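CalS13 (Micromonospora echinospora, PDB 4ZAS) is a sugar aminotransferase that binds dTDP-4-keto-6-deoxyglucose and probably uses pyridoxal 5'-phosphate to transfer an amino group to such sugars. Local coordinates at residues A36-L49 with E275-R287. Sequence-based numbering, arbitrary orientation.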
# COMPACT_ATOMS: atom_id res chain seq x y z
N ALA A 36 1.47 -21.10 -1.25
CA ALA A 36 0.41 -22.05 -0.91
C ALA A 36 -0.95 -21.55 -1.39
O ALA A 36 -1.57 -20.70 -0.77
CB ALA A 36 0.38 -22.29 0.59
N MET A 37 -1.43 -22.10 -2.50
CA MET A 37 -2.70 -21.70 -3.07
C MET A 37 -3.63 -22.90 -3.18
O MET A 37 -3.31 -23.89 -3.82
CB MET A 37 -2.51 -21.07 -4.45
CG MET A 37 -3.72 -20.30 -4.94
SD MET A 37 -3.93 -18.80 -3.95
CE MET A 37 -2.39 -17.98 -4.27
N SER A 38 -4.78 -22.83 -2.51
CA SER A 38 -5.77 -23.89 -2.63
C SER A 38 -6.19 -23.97 -4.09
O SER A 38 -6.28 -22.95 -4.77
CB SER A 38 -6.96 -23.61 -1.71
OG SER A 38 -8.01 -24.51 -1.98
N PRO A 39 -6.44 -25.18 -4.59
CA PRO A 39 -6.89 -25.31 -5.99
C PRO A 39 -8.31 -24.78 -6.20
O PRO A 39 -8.77 -24.68 -7.34
CB PRO A 39 -6.82 -26.81 -6.24
CG PRO A 39 -7.01 -27.43 -4.88
CD PRO A 39 -6.36 -26.48 -3.91
N ASP A 40 -8.99 -24.45 -5.11
CA ASP A 40 -10.38 -24.02 -5.13
C ASP A 40 -10.54 -22.51 -5.34
O ASP A 40 -11.65 -22.01 -5.52
CB ASP A 40 -11.05 -24.41 -3.81
CG ASP A 40 -11.16 -25.92 -3.63
OD1 ASP A 40 -11.37 -26.63 -4.64
OD2 ASP A 40 -11.04 -26.39 -2.48
N VAL A 41 -9.42 -21.80 -5.30
CA VAL A 41 -9.40 -20.34 -5.30
C VAL A 41 -10.08 -19.75 -6.53
O VAL A 41 -10.81 -18.77 -6.42
CB VAL A 41 -7.97 -19.81 -5.19
CG1 VAL A 41 -7.94 -18.33 -5.37
CG2 VAL A 41 -7.39 -20.14 -3.85
N SER A 42 -9.87 -20.36 -7.69
CA SER A 42 -10.36 -19.80 -8.94
C SER A 42 -11.86 -19.53 -8.91
O SER A 42 -12.32 -18.48 -9.36
CB SER A 42 -10.04 -20.75 -10.10
OG SER A 42 -10.68 -20.36 -11.30
N THR A 43 -12.61 -20.45 -8.32
CA THR A 43 -14.06 -20.32 -8.22
C THR A 43 -14.48 -19.13 -7.37
O THR A 43 -15.36 -18.35 -7.74
CB THR A 43 -14.66 -21.60 -7.65
OG1 THR A 43 -14.36 -22.69 -8.54
CG2 THR A 43 -16.16 -21.46 -7.52
N ARG A 44 -13.87 -19.01 -6.20
CA ARG A 44 -14.18 -17.93 -5.28
C ARG A 44 -13.85 -16.57 -5.91
O ARG A 44 -14.65 -15.64 -5.88
CB ARG A 44 -13.41 -18.15 -3.98
CG ARG A 44 -14.22 -18.79 -2.87
CD ARG A 44 -13.47 -18.65 -1.56
NE ARG A 44 -14.27 -19.02 -0.39
CZ ARG A 44 -14.24 -20.21 0.20
NH1 ARG A 44 -13.45 -21.17 -0.25
NH2 ARG A 44 -15.01 -20.43 1.26
N VAL A 45 -12.66 -16.49 -6.51
CA VAL A 45 -12.14 -15.26 -7.11
C VAL A 45 -13.01 -14.85 -8.27
O VAL A 45 -13.29 -13.69 -8.47
CB VAL A 45 -10.68 -15.45 -7.57
CG1 VAL A 45 -10.23 -14.30 -8.48
CG2 VAL A 45 -9.78 -15.56 -6.38
N SER A 46 -13.42 -15.85 -9.03
CA SER A 46 -14.29 -15.62 -10.17
C SER A 46 -15.57 -14.95 -9.75
O SER A 46 -16.07 -14.08 -10.46
CB SER A 46 -14.58 -16.95 -10.87
OG SER A 46 -15.37 -16.76 -12.02
N ALA A 47 -16.09 -15.31 -8.58
CA ALA A 47 -17.33 -14.72 -8.06
C ALA A 47 -17.18 -13.22 -7.76
O ALA A 47 -18.06 -12.41 -8.05
CB ALA A 47 -17.79 -15.45 -6.82
N VAL A 48 -16.05 -12.88 -7.16
CA VAL A 48 -15.68 -11.51 -6.89
C VAL A 48 -15.61 -10.71 -8.17
O VAL A 48 -16.07 -9.57 -8.22
CB VAL A 48 -14.34 -11.45 -6.17
CG1 VAL A 48 -13.64 -10.12 -6.43
CG2 VAL A 48 -14.54 -11.69 -4.71
N LEU A 49 -14.99 -11.30 -9.20
CA LEU A 49 -14.80 -10.61 -10.47
C LEU A 49 -16.10 -10.35 -11.21
O LEU A 49 -16.21 -9.39 -11.96
CB LEU A 49 -13.85 -11.39 -11.36
CG LEU A 49 -12.49 -11.42 -10.69
CD1 LEU A 49 -11.54 -12.32 -11.45
CD2 LEU A 49 -11.93 -10.01 -10.49
N GLU A 275 -11.36 -7.24 -2.55
CA GLU A 275 -12.20 -8.43 -2.52
C GLU A 275 -11.48 -9.65 -3.05
O GLU A 275 -11.79 -10.78 -2.67
CB GLU A 275 -13.48 -8.19 -3.31
CG GLU A 275 -14.40 -7.19 -2.67
CD GLU A 275 -15.04 -7.77 -1.44
OE1 GLU A 275 -16.10 -8.41 -1.59
OE2 GLU A 275 -14.50 -7.58 -0.33
N ILE A 276 -10.51 -9.44 -3.92
CA ILE A 276 -9.77 -10.55 -4.47
C ILE A 276 -8.87 -11.15 -3.40
O ILE A 276 -8.80 -12.36 -3.25
CB ILE A 276 -9.00 -10.13 -5.73
CG1 ILE A 276 -10.01 -9.79 -6.84
CG2 ILE A 276 -8.11 -11.24 -6.24
CD1 ILE A 276 -9.44 -9.02 -7.94
N GLY A 277 -8.23 -10.29 -2.61
CA GLY A 277 -7.45 -10.76 -1.48
C GLY A 277 -8.30 -11.52 -0.48
O GLY A 277 -7.95 -12.62 -0.06
N GLY A 278 -9.43 -10.95 -0.11
CA GLY A 278 -10.33 -11.60 0.81
C GLY A 278 -10.77 -12.95 0.30
O GLY A 278 -10.83 -13.91 1.06
N ALA A 279 -11.07 -13.05 -0.99
CA ALA A 279 -11.52 -14.32 -1.56
C ALA A 279 -10.45 -15.42 -1.45
O ALA A 279 -10.73 -16.53 -0.99
CB ALA A 279 -11.93 -14.12 -3.00
N ILE A 280 -9.22 -15.08 -1.83
CA ILE A 280 -8.07 -15.98 -1.75
C ILE A 280 -7.82 -16.42 -0.31
O ILE A 280 -7.62 -17.60 -0.03
CB ILE A 280 -6.85 -15.31 -2.36
CG1 ILE A 280 -7.12 -15.06 -3.86
CG2 ILE A 280 -5.57 -16.14 -2.14
CD1 ILE A 280 -6.13 -14.08 -4.50
N GLY A 281 -7.86 -15.46 0.60
CA GLY A 281 -7.72 -15.73 2.02
C GLY A 281 -8.73 -16.71 2.57
O GLY A 281 -8.38 -17.55 3.40
N LEU A 282 -9.99 -16.57 2.17
CA LEU A 282 -11.04 -17.48 2.61
C LEU A 282 -10.79 -18.91 2.13
O LEU A 282 -11.04 -19.86 2.87
CB LEU A 282 -12.40 -16.99 2.12
CG LEU A 282 -13.05 -15.92 2.98
CD1 LEU A 282 -14.25 -15.37 2.27
CD2 LEU A 282 -13.45 -16.52 4.31
N SER A 283 -10.35 -19.06 0.88
CA SER A 283 -10.00 -20.37 0.33
C SER A 283 -8.86 -21.01 1.08
O SER A 283 -8.93 -22.18 1.47
CB SER A 283 -9.59 -20.26 -1.14
OG SER A 283 -10.69 -20.45 -2.01
N ASN A 284 -7.81 -20.23 1.29
CA ASN A 284 -6.61 -20.80 1.84
C ASN A 284 -6.74 -21.06 3.32
O ASN A 284 -6.00 -21.89 3.86
CB ASN A 284 -5.42 -19.90 1.54
CG ASN A 284 -5.00 -20.00 0.10
OD1 ASN A 284 -5.22 -21.02 -0.55
ND2 ASN A 284 -4.40 -18.94 -0.42
N LEU A 285 -7.70 -20.41 3.97
CA LEU A 285 -7.94 -20.71 5.38
C LEU A 285 -8.37 -22.16 5.56
O LEU A 285 -8.09 -22.78 6.59
CB LEU A 285 -8.99 -19.79 5.98
CG LEU A 285 -8.43 -18.45 6.44
CD1 LEU A 285 -9.57 -17.55 6.88
CD2 LEU A 285 -7.40 -18.61 7.53
N GLU A 286 -9.03 -22.71 4.54
CA GLU A 286 -9.51 -24.08 4.59
C GLU A 286 -8.38 -25.11 4.54
O GLU A 286 -8.59 -26.27 4.86
CB GLU A 286 -10.46 -24.36 3.43
CG GLU A 286 -11.76 -23.60 3.47
CD GLU A 286 -12.57 -23.82 2.20
OE1 GLU A 286 -11.95 -23.93 1.12
OE2 GLU A 286 -13.82 -23.89 2.28
N ARG A 287 -7.20 -24.70 4.09
CA ARG A 287 -6.13 -25.67 3.91
C ARG A 287 -4.92 -25.42 4.81
O ARG A 287 -4.02 -26.25 4.89
CB ARG A 287 -5.72 -25.69 2.44
CG ARG A 287 -6.86 -26.18 1.57
CD ARG A 287 -6.44 -26.84 0.29
NE ARG A 287 -7.60 -27.45 -0.37
CZ ARG A 287 -8.07 -28.67 -0.13
NH1 ARG A 287 -7.49 -29.45 0.77
NH2 ARG A 287 -9.13 -29.11 -0.80
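A nearly antiparallel helix pair joins the N-terminal helix 41-49 to the first turns of helix 275-305, 226 residues further on, with the short axes 8.6 Å apart at 154°. Its apolar seam is formed by V41, V45 and V48: CG1 of V41 and CG2 of V45 both touch I280 CG1, while V48 sets CG1 against I276 CG1 at 3.7 Å. Ahead of the helix, S38 N donates to N284 OD1 at 2.7 Å, a fairly straight bond (164°) lying in the carbonyl plane. N284 ND2 donates to T225 O and, weakly, to M37 SD, so both ends of the amide are held. S38 OG accepts a capping bond from D40 N and a weak one from R287 NE. R44 fits as a knob among A279, L282, S283 and E286. One guanidinium face lies over the L282-S283 backbone; NH1 donates weakly to S283 OG and makes a 3.4 Å salt bridge to E286 OE1 at the edge, weak as a hydrogen bond, the planar groups 79° apart. An alanine here would probably leave E286 without its cationic mate and open a gap over L282 and S283. V48 and E275 abut the dTDP-binding residues L54 and R53, no dTDP being bound there in this chain. Helix 58-71 borders the pair, receiving V48 and L282, and the E275 carboxylate accepts from T59 N and V60 N; on another flank the second subunit packs its L49 on V41 and its I276 on I280.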